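PDB 5ZHB: cellobiose 2-epimerase from Caldibacillus thermoamylovorans, which probably catalyses the epimerisation at C2 of the reducing-end sugar of cellobiose, interconverting it with the corresponding glucosyl-mannose. Local coordinates for residues K24-G29 and A75-R80; R64-E69 and E383-V388; T185-L190 and S252-D257. One frame throughout, in Å; residues are numbered along the deposited sequence.

How the contacts relate
The three contacts illustrate how chemistry follows position in an (alpha/alpha)6 barrel. Contact 3 is the buried one: leucine and isoleucine side chains join two inner helices, 183-199 and 245-262. Contact 2 also joins inner helices, 49-66 and 375-387, but lies at the surface, and a salt bridge accompanies its hydrocarbon packing. Contact 1 is partly buried and of another kind, a loop held against outer helix 69-86 through one histidine ring. That helix directly follows helix 49-66 of contact 2, although contacts 1 and 2 do not touch. Contacts 2 and 3 do: Glu383 and Arg387 pack on Trp253. Contacts 1 and 3 lie farther apart, about 17 Å between nearest atoms.

Contact 1 of 3, residues K24-G29 and A75-R80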
loop_
_atom_site.group_PDB
_atom_site.type_symbol
_atom_site.label_atom_id
_atom_site.label_comp_id
_atom_site.label_asym_id
_atom_site.label_seq_id
_atom_site.Cartn_x
_atom_site.Cartn_y
_atom_site.Cartn_z
ATOM N N LYS A 24 -4.168 11.680 -16.880
ATOM C CA LYS A 24 -3.964 13.019 -16.339
ATOM C C LYS A 24 -5.156 13.888 -16.744
ATOM O O LYS A 24 -5.539 13.896 -17.914
ATOM C CB LYS A 24 -2.645 13.626 -16.841
ATOM C CG LYS A 24 -2.236 14.918 -16.200
ATOM C CD LYS A 24 -0.761 15.208 -16.374
ATOM C CE LYS A 24 -0.375 16.583 -15.983
ATOM N NZ LYS A 24 -0.849 17.570 -16.960
ATOM N N ASP A 25 -5.765 14.535 -15.744
ATOM C CA ASP A 25 -6.977 15.310 -15.909
ATOM C C ASP A 25 -6.600 16.781 -15.756
ATOM O O ASP A 25 -6.510 17.294 -14.632
ATOM C CB ASP A 25 -8.053 14.885 -14.922
ATOM C CG ASP A 25 -9.377 15.631 -15.081
ATOM O OD1 ASP A 25 -9.402 16.604 -15.885
ATOM O OD2 ASP A 25 -10.371 15.206 -14.457
ATOM N N ASP A 26 -6.338 17.430 -16.905
ATOM C CA ASP A 26 -5.848 18.802 -16.929
ATOM C C ASP A 26 -6.955 19.781 -16.573
ATOM O O ASP A 26 -6.709 20.743 -15.859
ATOM C CB ASP A 26 -5.197 19.142 -18.260
ATOM C CG ASP A 26 -3.947 18.332 -18.559
ATOM O OD1 ASP A 26 -3.038 18.334 -17.705
ATOM O OD2 ASP A 26 -3.920 17.663 -19.612
ATOM N N GLU A 27 -8.172 19.521 -17.038
ATOM C CA GLU A 27 -9.275 20.446 -16.822
ATOM C C GLU A 27 -9.675 20.447 -15.347
ATOM O O GLU A 27 -9.812 21.502 -14.755
ATOM C CB GLU A 27 -10.461 20.064 -17.708
ATOM C CG GLU A 27 -11.493 21.179 -17.884
ATOM C CD GLU A 27 -12.853 20.709 -18.383
ATOM O OE1 GLU A 27 -12.920 19.849 -19.290
ATOM O OE2 GLU A 27 -13.866 21.220 -17.862
ATOM N N ASN A 28 -9.835 19.260 -14.733
ATOM C CA ASN A 28 -10.471 19.185 -13.429
ATOM C C ASN A 28 -9.465 18.827 -12.335
ATOM O O ASN A 28 -9.795 18.964 -11.163
ATOM C CB ASN A 28 -11.698 18.283 -13.485
ATOM C CG ASN A 28 -12.799 18.863 -14.340
ATOM O OD1 ASN A 28 -13.448 18.138 -15.103
ATOM N ND2 ASN A 28 -13.060 20.150 -14.185
ATOM N N GLY A 29 -8.226 18.439 -12.690
ATOM C CA GLY A 29 -7.190 18.175 -11.690
ATOM C C GLY A 29 -7.063 16.672 -11.416
ATOM O O GLY A 29 -7.991 15.910 -11.660
ATOM N N ALA A 75 3.972 13.965 -10.807
ATOM C CA ALA A 75 3.948 14.113 -9.352
ATOM C C ALA A 75 3.406 15.482 -8.935
ATOM O O ALA A 75 2.591 15.587 -8.013
ATOM C CB ALA A 75 5.303 13.887 -8.756
ATOM N N ASN A 76 3.893 16.550 -9.586
ATOM C CA ASN A 76 3.379 17.884 -9.301
ATOM C C ASN A 76 1.869 17.971 -9.471
ATOM O O ASN A 76 1.211 18.599 -8.647
ATOM C CB ASN A 76 3.996 18.950 -10.197
ATOM C CG ASN A 76 5.486 19.045 -9.983
ATOM O OD1 ASN A 76 5.991 18.843 -8.862
ATOM N ND2 ASN A 76 6.203 19.321 -11.059
ATOM N N HIS A 77 1.345 17.416 -10.572
ATOM C CA HIS A 77 -0.080 17.452 -10.860
ATOM C C HIS A 77 -0.877 16.747 -9.753
ATOM O O HIS A 77 -1.964 17.178 -9.348
ATOM C CB HIS A 77 -0.314 16.807 -12.228
ATOM C CG HIS A 77 -1.706 16.913 -12.707
ATOM N ND1 HIS A 77 -2.192 18.109 -13.185
ATOM C CD2 HIS A 77 -2.728 16.036 -12.769
ATOM C CE1 HIS A 77 -3.454 17.950 -13.553
ATOM N NE2 HIS A 77 -3.811 16.704 -13.290
ATOM N N ALA A 78 -0.324 15.638 -9.257
ATOM C CA ALA A 78 -0.967 14.894 -8.179
ATOM C C ALA A 78 -0.940 15.687 -6.877
ATOM O O ALA A 78 -1.936 15.732 -6.156
ATOM C CB ALA A 78 -0.322 13.529 -8.042
ATOM N N TYR A 79 0.194 16.343 -6.597
ATOM C CA TYR A 79 0.366 17.134 -5.389
ATOM C C TYR A 79 -0.672 18.261 -5.302
ATOM O O TYR A 79 -1.309 18.457 -4.247
ATOM C CB TYR A 79 1.799 17.658 -5.326
ATOM C CG TYR A 79 1.996 18.576 -4.140
ATOM C CD1 TYR A 79 2.201 18.051 -2.874
ATOM C CD2 TYR A 79 1.979 19.958 -4.288
ATOM C CE1 TYR A 79 2.377 18.869 -1.777
ATOM C CE2 TYR A 79 2.144 20.784 -3.192
ATOM C CZ TYR A 79 2.349 20.240 -1.940
ATOM O OH TYR A 79 2.574 21.010 -0.844
ATOM N N ARG A 80 -0.831 18.983 -6.422
ATOM C CA ARG A 80 -1.817 20.050 -6.551
ATOM C C ARG A 80 -3.226 19.570 -6.226
ATOM O O ARG A 80 -3.915 20.174 -5.426
ATOM C CB ARG A 80 -1.820 20.659 -7.961
ATOM C CG ARG A 80 -0.565 21.474 -8.240
ATOM C CD ARG A 80 -0.719 22.278 -9.527
ATOM N NE ARG A 80 -0.559 21.523 -10.775
ATOM C CZ ARG A 80 0.590 21.195 -11.365
ATOM N NH1 ARG A 80 1.755 21.638 -10.904
ATOM N NH2 ARG A 80 0.566 20.428 -12.442
#
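His77 and Lys24 make the main apolar meeting of this contact, with the aliphatic part of the lysine laid over one face of the imidazole. Lys24 CE sits 3.8 Å from the centroid of the His77 ring and 23° off its normal, a CH-pi contact displaced toward the rim. Farther back along the chain, Lys24 CG comes within 3.6 Å of His77 CD2, so the methylenes run along the ring instead of touching it at one point. The lysine gets there because its CG stands anti to the backbone nitrogen (chi1 -172°), while a bend at the last torsion turns NZ toward Asp26 OD1. That salt bridge is modelled too short for its detail to be trusted.

The polar half of the contact works at the ring edge. His77 NE2 donates a weak hydrogen bond to Asp25 O, close to the ring plane, at 3.1 Å and with an N-H...O angle of only 127°; Gly30 O offers the same nitrogen a second weak partner. The arrangement joins the loop between helix 2-21 and strand 34-35 to outer helix 69-86 of the (alpha/alpha)6 barrel. With an alanine in place of His77, Asp25 O would lose this side-chain donor and the Lys24 methylenes would probably be left without the flat surface they rest on.

Bonds inside the loop hold its turn. Asp25 O also accepts from Gly29 N (2.8 Å), and Asp25 OD1 takes Asn28 N at 2.9 Å from above the carboxylate plane, an Asx motif, while Asp25 OD2 forms a salt bridge with Lys47. Gly29 has a positive phi, and a CB there would press on the preceding carbonyl oxygen.

Contact 2 of 3, residues R64-E69 and E383-V388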
loop_
_atom_site.group_PDB
_atom_site.type_symbol
_atom_site.label_atom_id
_atom_site.label_comp_id
_atom_site.label_asym_id
_atom_site.label_seq_id
_atom_site.Cartn_x
_atom_site.Cartn_y
_atom_site.Cartn_z
ATOM N N ARG A 64 12.405 9.847 -8.298
ATOM C CA ARG A 64 13.552 9.676 -7.408
ATOM C C ARG A 64 14.541 8.660 -7.969
ATOM O O ARG A 64 15.752 8.870 -7.934
ATOM C CB ARG A 64 13.116 9.177 -6.025
ATOM C CG ARG A 64 14.259 9.098 -5.021
ATOM C CD ARG A 64 13.860 8.876 -3.581
ATOM N NE ARG A 64 12.853 7.832 -3.393
ATOM C CZ ARG A 64 13.052 6.521 -3.493
ATOM N NH1 ARG A 64 14.265 6.026 -3.524
ATOM N NH2 ARG A 64 12.021 5.702 -3.526
ATOM N N VAL A 65 14.011 7.546 -8.474
ATOM C CA VAL A 65 14.820 6.412 -8.856
ATOM C C VAL A 65 15.263 6.575 -10.300
ATOM O O VAL A 65 16.414 6.277 -10.609
ATOM C CB VAL A 65 14.056 5.091 -8.683
ATOM C CG1 VAL A 65 14.808 3.920 -9.310
ATOM C CG2 VAL A 65 13.733 4.817 -7.213
ATOM N N LEU A 66 14.353 7.023 -11.180
ATOM C CA LEU A 66 14.636 6.989 -12.606
ATOM C C LEU A 66 14.928 8.369 -13.192
ATOM O O LEU A 66 15.438 8.420 -14.301
ATOM C CB LEU A 66 13.478 6.350 -13.351
ATOM C CG LEU A 66 13.184 4.900 -12.969
ATOM C CD1 LEU A 66 11.870 4.472 -13.594
ATOM C CD2 LEU A 66 14.327 3.971 -13.365
ATOM N N LYS A 67 14.474 9.445 -12.526
ATOM C CA LYS A 67 14.964 10.802 -12.741
ATOM C C LYS A 67 14.444 11.427 -14.037
ATOM O O LYS A 67 14.908 12.498 -14.400
ATOM C CB LYS A 67 16.495 10.875 -12.689
ATOM C CG LYS A 67 17.103 10.439 -11.362
ATOM C CD LYS A 67 18.619 10.329 -11.413
ATOM C CE LYS A 67 19.184 9.187 -10.628
ATOM N NZ LYS A 67 19.391 9.550 -9.225
ATOM N N LYS A 68 13.464 10.811 -14.707
ATOM C CA LYS A 68 12.872 11.408 -15.891
ATOM C C LYS A 68 11.939 12.536 -15.471
ATOM O O LYS A 68 11.099 12.331 -14.600
ATOM C CB LYS A 68 12.057 10.384 -16.679
ATOM C CG LYS A 68 12.821 9.350 -17.484
ATOM C CD LYS A 68 11.940 8.710 -18.559
ATOM C CE LYS A 68 12.694 8.026 -19.659
ATOM N NZ LYS A 68 13.588 7.014 -19.093
ATOM N N GLU A 69 12.040 13.700 -16.129
ATOM C CA GLU A 69 11.349 14.901 -15.682
ATOM C C GLU A 69 9.835 14.774 -15.889
ATOM O O GLU A 69 9.066 15.392 -15.164
ATOM C CB GLU A 69 11.908 16.138 -16.395
ATOM C CG GLU A 69 11.831 17.426 -15.572
ATOM C CD GLU A 69 12.795 17.596 -14.392
ATOM O OE1 GLU A 69 13.634 16.710 -14.073
ATOM O OE2 GLU A 69 12.718 18.688 -13.774
ATOM N N GLU A 383 11.466 -1.081 -6.345
ATOM C CA GLU A 383 12.211 -1.723 -5.272
ATOM C C GLU A 383 13.331 -2.591 -5.851
ATOM O O GLU A 383 14.449 -2.581 -5.332
ATOM C CB GLU A 383 11.235 -2.546 -4.439
ATOM C CG GLU A 383 10.533 -1.757 -3.337
ATOM C CD GLU A 383 11.472 -1.338 -2.223
ATOM O OE1 GLU A 383 12.280 -2.180 -1.775
ATOM O OE2 GLU A 383 11.368 -0.182 -1.791
ATOM N N PHE A 384 13.009 -3.404 -6.856
ATOM C CA PHE A 384 14.014 -4.236 -7.512
ATOM C C PHE A 384 15.072 -3.392 -8.213
ATOM O O PHE A 384 16.263 -3.654 -8.099
ATOM C CB PHE A 384 13.372 -5.157 -8.532
ATOM C CG PHE A 384 12.854 -6.431 -7.894
ATOM C CD1 PHE A 384 13.680 -7.541 -7.767
ATOM C CD2 PHE A 384 11.556 -6.513 -7.412
ATOM C CE1 PHE A 384 13.177 -8.737 -7.248
ATOM C CE2 PHE A 384 11.087 -7.678 -6.820
ATOM C CZ PHE A 384 11.888 -8.790 -6.750
ATOM N N ILE A 385 14.648 -2.363 -8.940
ATOM C CA ILE A 385 15.619 -1.476 -9.562
ATOM C C ILE A 385 16.641 -0.966 -8.536
ATOM O O ILE A 385 17.856 -0.962 -8.780
ATOM C CB ILE A 385 14.887 -0.338 -10.292
ATOM C CG1 ILE A 385 14.147 -0.855 -11.539
ATOM C CG2 ILE A 385 15.884 0.776 -10.633
ATOM C CD1 ILE A 385 13.057 0.074 -12.080
ATOM N N GLU A 386 16.165 -0.499 -7.381
ATOM C CA GLU A 386 17.009 0.146 -6.389
ATOM C C GLU A 386 17.823 -0.905 -5.637
ATOM O O GLU A 386 18.982 -0.670 -5.291
ATOM C CB GLU A 386 16.148 0.995 -5.444
ATOM C CG GLU A 386 16.805 2.292 -4.969
ATOM C CD GLU A 386 16.102 3.036 -3.825
ATOM O OE1 GLU A 386 16.584 4.114 -3.429
ATOM O OE2 GLU A 386 15.089 2.553 -3.284
ATOM N N ARG A 387 17.235 -2.073 -5.347
ATOM C CA ARG A 387 17.953 -3.086 -4.586
ATOM C C ARG A 387 19.108 -3.674 -5.408
ATOM O O ARG A 387 20.170 -3.953 -4.844
ATOM C CB ARG A 387 16.997 -4.193 -4.137
ATOM C CG ARG A 387 16.121 -3.795 -2.953
ATOM C CD ARG A 387 15.003 -4.802 -2.771
ATOM N NE ARG A 387 14.010 -4.326 -1.794
ATOM C CZ ARG A 387 13.946 -4.773 -0.541
ATOM N NH1 ARG A 387 14.888 -5.584 -0.083
ATOM N NH2 ARG A 387 12.951 -4.404 0.248
ATOM N N VAL A 388 18.868 -3.899 -6.713
ATOM C CA VAL A 388 19.868 -4.313 -7.693
ATOM C C VAL A 388 20.368 -3.080 -8.476
ATOM O O VAL A 388 21.071 -2.225 -7.879
ATOM C CB VAL A 388 19.241 -5.334 -8.667
ATOM C CG1 VAL A 388 20.242 -5.913 -9.663
ATOM C CG2 VAL A 388 18.502 -6.465 -7.967
#
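Arg64, Val65 and Leu66 meet Ile385 and Glu386 in a surface contact between the C-terminal ends of helices 49-66 and 375-387, part hydrocarbon and part salt bridge. The apolar part centres on Ile385, whose two branches serve different neighbours. Its CG2 meets Val65 CG1 at 3.6 Å, each of these methyls standing anti to its own backbone nitrogen and thereby reaching into the space between the helices. The other branch ends in Ile385 CD1, which approaches Leu66 CD2 more loosely, at 4.3 Å. Arg9 of helix 2-21 touches both Leu66 and Ile385 and ties this end of the pair to an outer helix.

In the (alpha/alpha)6 barrel the inner helices form a ring, and this contact closes it: helix 49-66, the earliest inner helix in the chain, lies beside helix 375-387, the last. Helix 49-66 ends here, with Lys67 leaving helical geometry at a positive phi.

The charged part lies beside the Val65-Ile385 pair. Arg64 NH1 forms a salt bridge with Glu386 OE1 at 3.0 Å, the oxygen coming to the guanidinium edge close to its plane. Glu386 OE2 remains 3.6 Å from the same NH1, and the carboxylate and guanidinium planes are turned 46° apart, so the pairing is made from one corner of the arginine. A bend at chi3 (46°) swings Arg64 NH1 across to the Glu386 chain, which runs extended beyond CG to meet it. The arginine's NE is held by Glu123, its stronger partner, which probably leaves the guanidinium little freedom to rotate.

Along helix 375-387, Arg387 NE donates to Glu383 OE1 at 2.8 Å, nearly along the C-O bond, forming a salt bridge one turn apart, and Arg387 NH1 pairs with Glu321 of helix 306-323.

Contact 3 of 3, residues T185-L190 and S252-D257; sequences THLHVL and SWLIDD
Leu254 and Ile255 carry the second segment's side of this buried contact, meeting Leu187 and Leu190, which lie three residues apart on the facing helix. Earlier in the segment, Ser252 turns away from that helix, and its OG is bonded to Val273 O. Trp253 does not touch residues 185-190 either, but it braces its neighbour: Leu254 CD2 lies 3.6 Å above one face of the indole, toward the rim, while Trp253 NE1 is bonded to Glu311.

With one methyl on the indole, Leu254 offers the other across the gap, CD1 meeting Leu187 CD1 at 4.0 Å, methyl to methyl, with the two side chains crossing at about a right angle. Ile255 follows with CG1, 3.8 Å from Leu190 CD2, again crosswise. Leu190 points at the opposing helix from its CB onward, whereas Leu187 does not, and it is its CG, anti to the backbone nitrogen (chi1 178°), that brings CD1 round to Leu254. The nearest CA pair is Leu190 CA and Ile255 CA, 7.6 Å apart.

Past Ile255 the chemistry turns polar: the buried Asp256 carboxylate is met by Lys322 and Lys260, and Asp257 forms a salt bridge with Arg198, adding a charged link between the same two helices.

Helices 183-199 and 245-262 are adjacent members of the inner ring of the (alpha/alpha)6 barrel. Inner helix 375-387, another member of that ring, packs on Trp253. Behind the pair stand outer helices: Phe216 and Ile209 of helix 203-220 touch Leu187 and Leu190, and Met272 and Val273 of helix 267-283 touch Ile255.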
loop_
_atom_site.group_PDB
_atom_site.type_symbol
_atom_site.label_atom_id
_atom_site.label_comp_id
_atom_site.label_asym_id
_atom_site.label_seq_id
_atom_site.Cartn_x
_atom_site.Cartn_y
_atom_site.Cartn_z
ATOM N N THR A 185 -4.688 -0.909 9.032
ATOM C CA THR A 185 -4.418 0.489 9.372
ATOM C C THR A 185 -3.043 0.635 10.018
ATOM O O THR A 185 -2.284 1.516 9.652
ATOM C CB THR A 185 -5.520 1.044 10.281
ATOM O OG1 THR A 185 -6.722 1.048 9.520
ATOM C CG2 THR A 185 -5.229 2.465 10.730
ATOM N N HIS A 186 -2.694 -0.283 10.940
ATOM C CA HIS A 186 -1.402 -0.263 11.603
ATOM C C HIS A 186 -0.262 -0.425 10.597
ATOM O O HIS A 186 0.777 0.232 10.716
ATOM C CB HIS A 186 -1.419 -1.308 12.732
ATOM C CG HIS A 186 -2.243 -0.819 13.889
ATOM N ND1 HIS A 186 -3.617 -0.938 13.920
ATOM C CD2 HIS A 186 -1.885 -0.167 15.035
ATOM C CE1 HIS A 186 -4.073 -0.373 15.049
ATOM N NE2 HIS A 186 -3.042 0.102 15.748
ATOM N N LEU A 187 -0.464 -1.272 9.576
ATOM C CA LEU A 187 0.608 -1.506 8.605
ATOM C C LEU A 187 0.942 -0.208 7.876
ATOM O O LEU A 187 2.124 0.157 7.720
ATOM C CB LEU A 187 0.199 -2.627 7.640
ATOM C CG LEU A 187 1.195 -2.975 6.520
ATOM C CD1 LEU A 187 2.543 -3.322 7.086
ATOM C CD2 LEU A 187 0.697 -4.097 5.647
ATOM N N HIS A 188 -0.112 0.468 7.372
ATOM C CA HIS A 188 0.081 1.668 6.556
ATOM C C HIS A 188 0.490 2.867 7.411
ATOM O O HIS A 188 1.182 3.751 6.911
ATOM C CB HIS A 188 -1.065 1.850 5.555
ATOM C CG HIS A 188 -1.074 0.705 4.608
ATOM N ND1 HIS A 188 -0.099 0.549 3.639
ATOM C CD2 HIS A 188 -1.808 -0.407 4.561
ATOM C CE1 HIS A 188 -0.322 -0.596 3.001
ATOM N NE2 HIS A 188 -1.325 -1.191 3.546
ATOM N N VAL A 189 0.132 2.892 8.700
ATOM C CA VAL A 189 0.714 3.896 9.568
ATOM C C VAL A 189 2.224 3.651 9.657
ATOM O O VAL A 189 3.011 4.578 9.525
ATOM C CB VAL A 189 0.044 3.963 10.949
ATOM C CG1 VAL A 189 0.803 4.884 11.907
ATOM C CG2 VAL A 189 -1.405 4.405 10.807
ATOM N N LEU A 190 2.633 2.399 9.897
ATOM C CA LEU A 190 4.064 2.082 9.969
ATOM C C LEU A 190 4.788 2.443 8.668
ATOM O O LEU A 190 5.852 3.055 8.679
ATOM C CB LEU A 190 4.201 0.606 10.331
ATOM C CG LEU A 190 5.630 0.057 10.393
ATOM C CD1 LEU A 190 6.488 0.757 11.436
ATOM C CD2 LEU A 190 5.522 -1.395 10.727
ATOM N N SER A 252 6.200 -8.217 5.936
ATOM C CA SER A 252 7.552 -8.720 6.131
ATOM C C SER A 252 8.565 -7.668 5.708
ATOM O O SER A 252 9.432 -7.310 6.485
ATOM C CB SER A 252 7.772 -10.015 5.403
ATOM O OG SER A 252 9.126 -10.424 5.483
ATOM N N TRP A 253 8.474 -7.154 4.474
ATOM C CA TRP A 253 9.531 -6.283 3.990
ATOM C C TRP A 253 9.320 -4.828 4.400
ATOM O O TRP A 253 10.306 -4.114 4.587
ATOM C CB TRP A 253 9.736 -6.435 2.485
ATOM C CG TRP A 253 8.726 -5.766 1.595
ATOM C CD1 TRP A 253 7.595 -6.314 1.081
ATOM C CD2 TRP A 253 8.805 -4.434 1.062
ATOM N NE1 TRP A 253 6.926 -5.396 0.318
ATOM C CE2 TRP A 253 7.656 -4.245 0.269
ATOM C CE3 TRP A 253 9.720 -3.389 1.169
ATOM C CZ2 TRP A 253 7.420 -3.056 -0.412
ATOM C CZ3 TRP A 253 9.479 -2.201 0.507
ATOM C CH2 TRP A 253 8.364 -2.059 -0.312
ATOM N N LEU A 254 8.064 -4.415 4.606
ATOM C CA LEU A 254 7.803 -3.089 5.171
ATOM C C LEU A 254 8.285 -2.980 6.623
ATOM O O LEU A 254 8.908 -1.993 6.980
ATOM C CB LEU A 254 6.332 -2.702 5.065
ATOM C CG LEU A 254 5.792 -2.472 3.645
ATOM C CD1 LEU A 254 4.332 -2.093 3.709
ATOM C CD2 LEU A 254 6.566 -1.421 2.857
ATOM N N ILE A 255 8.009 -3.977 7.463
ATOM C CA ILE A 255 8.559 -3.947 8.821
ATOM C C ILE A 255 10.087 -3.898 8.737
ATOM O O ILE A 255 10.760 -3.110 9.439
ATOM C CB ILE A 255 8.025 -5.129 9.652
ATOM C CG1 ILE A 255 6.531 -4.967 9.933
ATOM C CG2 ILE A 255 8.830 -5.313 10.946
ATOM C CD1 ILE A 255 5.816 -6.244 10.334
ATOM N N ASP A 256 10.665 -4.689 7.817
ATOM C CA ASP A 256 12.118 -4.711 7.693
ATOM C C ASP A 256 12.655 -3.328 7.333
ATOM O O ASP A 256 13.650 -2.863 7.890
ATOM C CB ASP A 256 12.596 -5.714 6.653
ATOM C CG ASP A 256 14.015 -6.219 6.878
ATOM O OD1 ASP A 256 14.511 -6.070 8.006
ATOM O OD2 ASP A 256 14.618 -6.715 5.916
ATOM N N ASP A 257 11.981 -2.640 6.402
ATOM C CA ASP A 257 12.376 -1.285 6.089
ATOM C C ASP A 257 12.295 -0.403 7.322
ATOM O O ASP A 257 13.135 0.480 7.484
ATOM C CB ASP A 257 11.544 -0.656 4.985
ATOM C CG ASP A 257 12.127 -0.779 3.596
ATOM O OD1 ASP A 257 13.065 -1.581 3.408
ATOM O OD2 ASP A 257 11.666 -0.028 2.739
#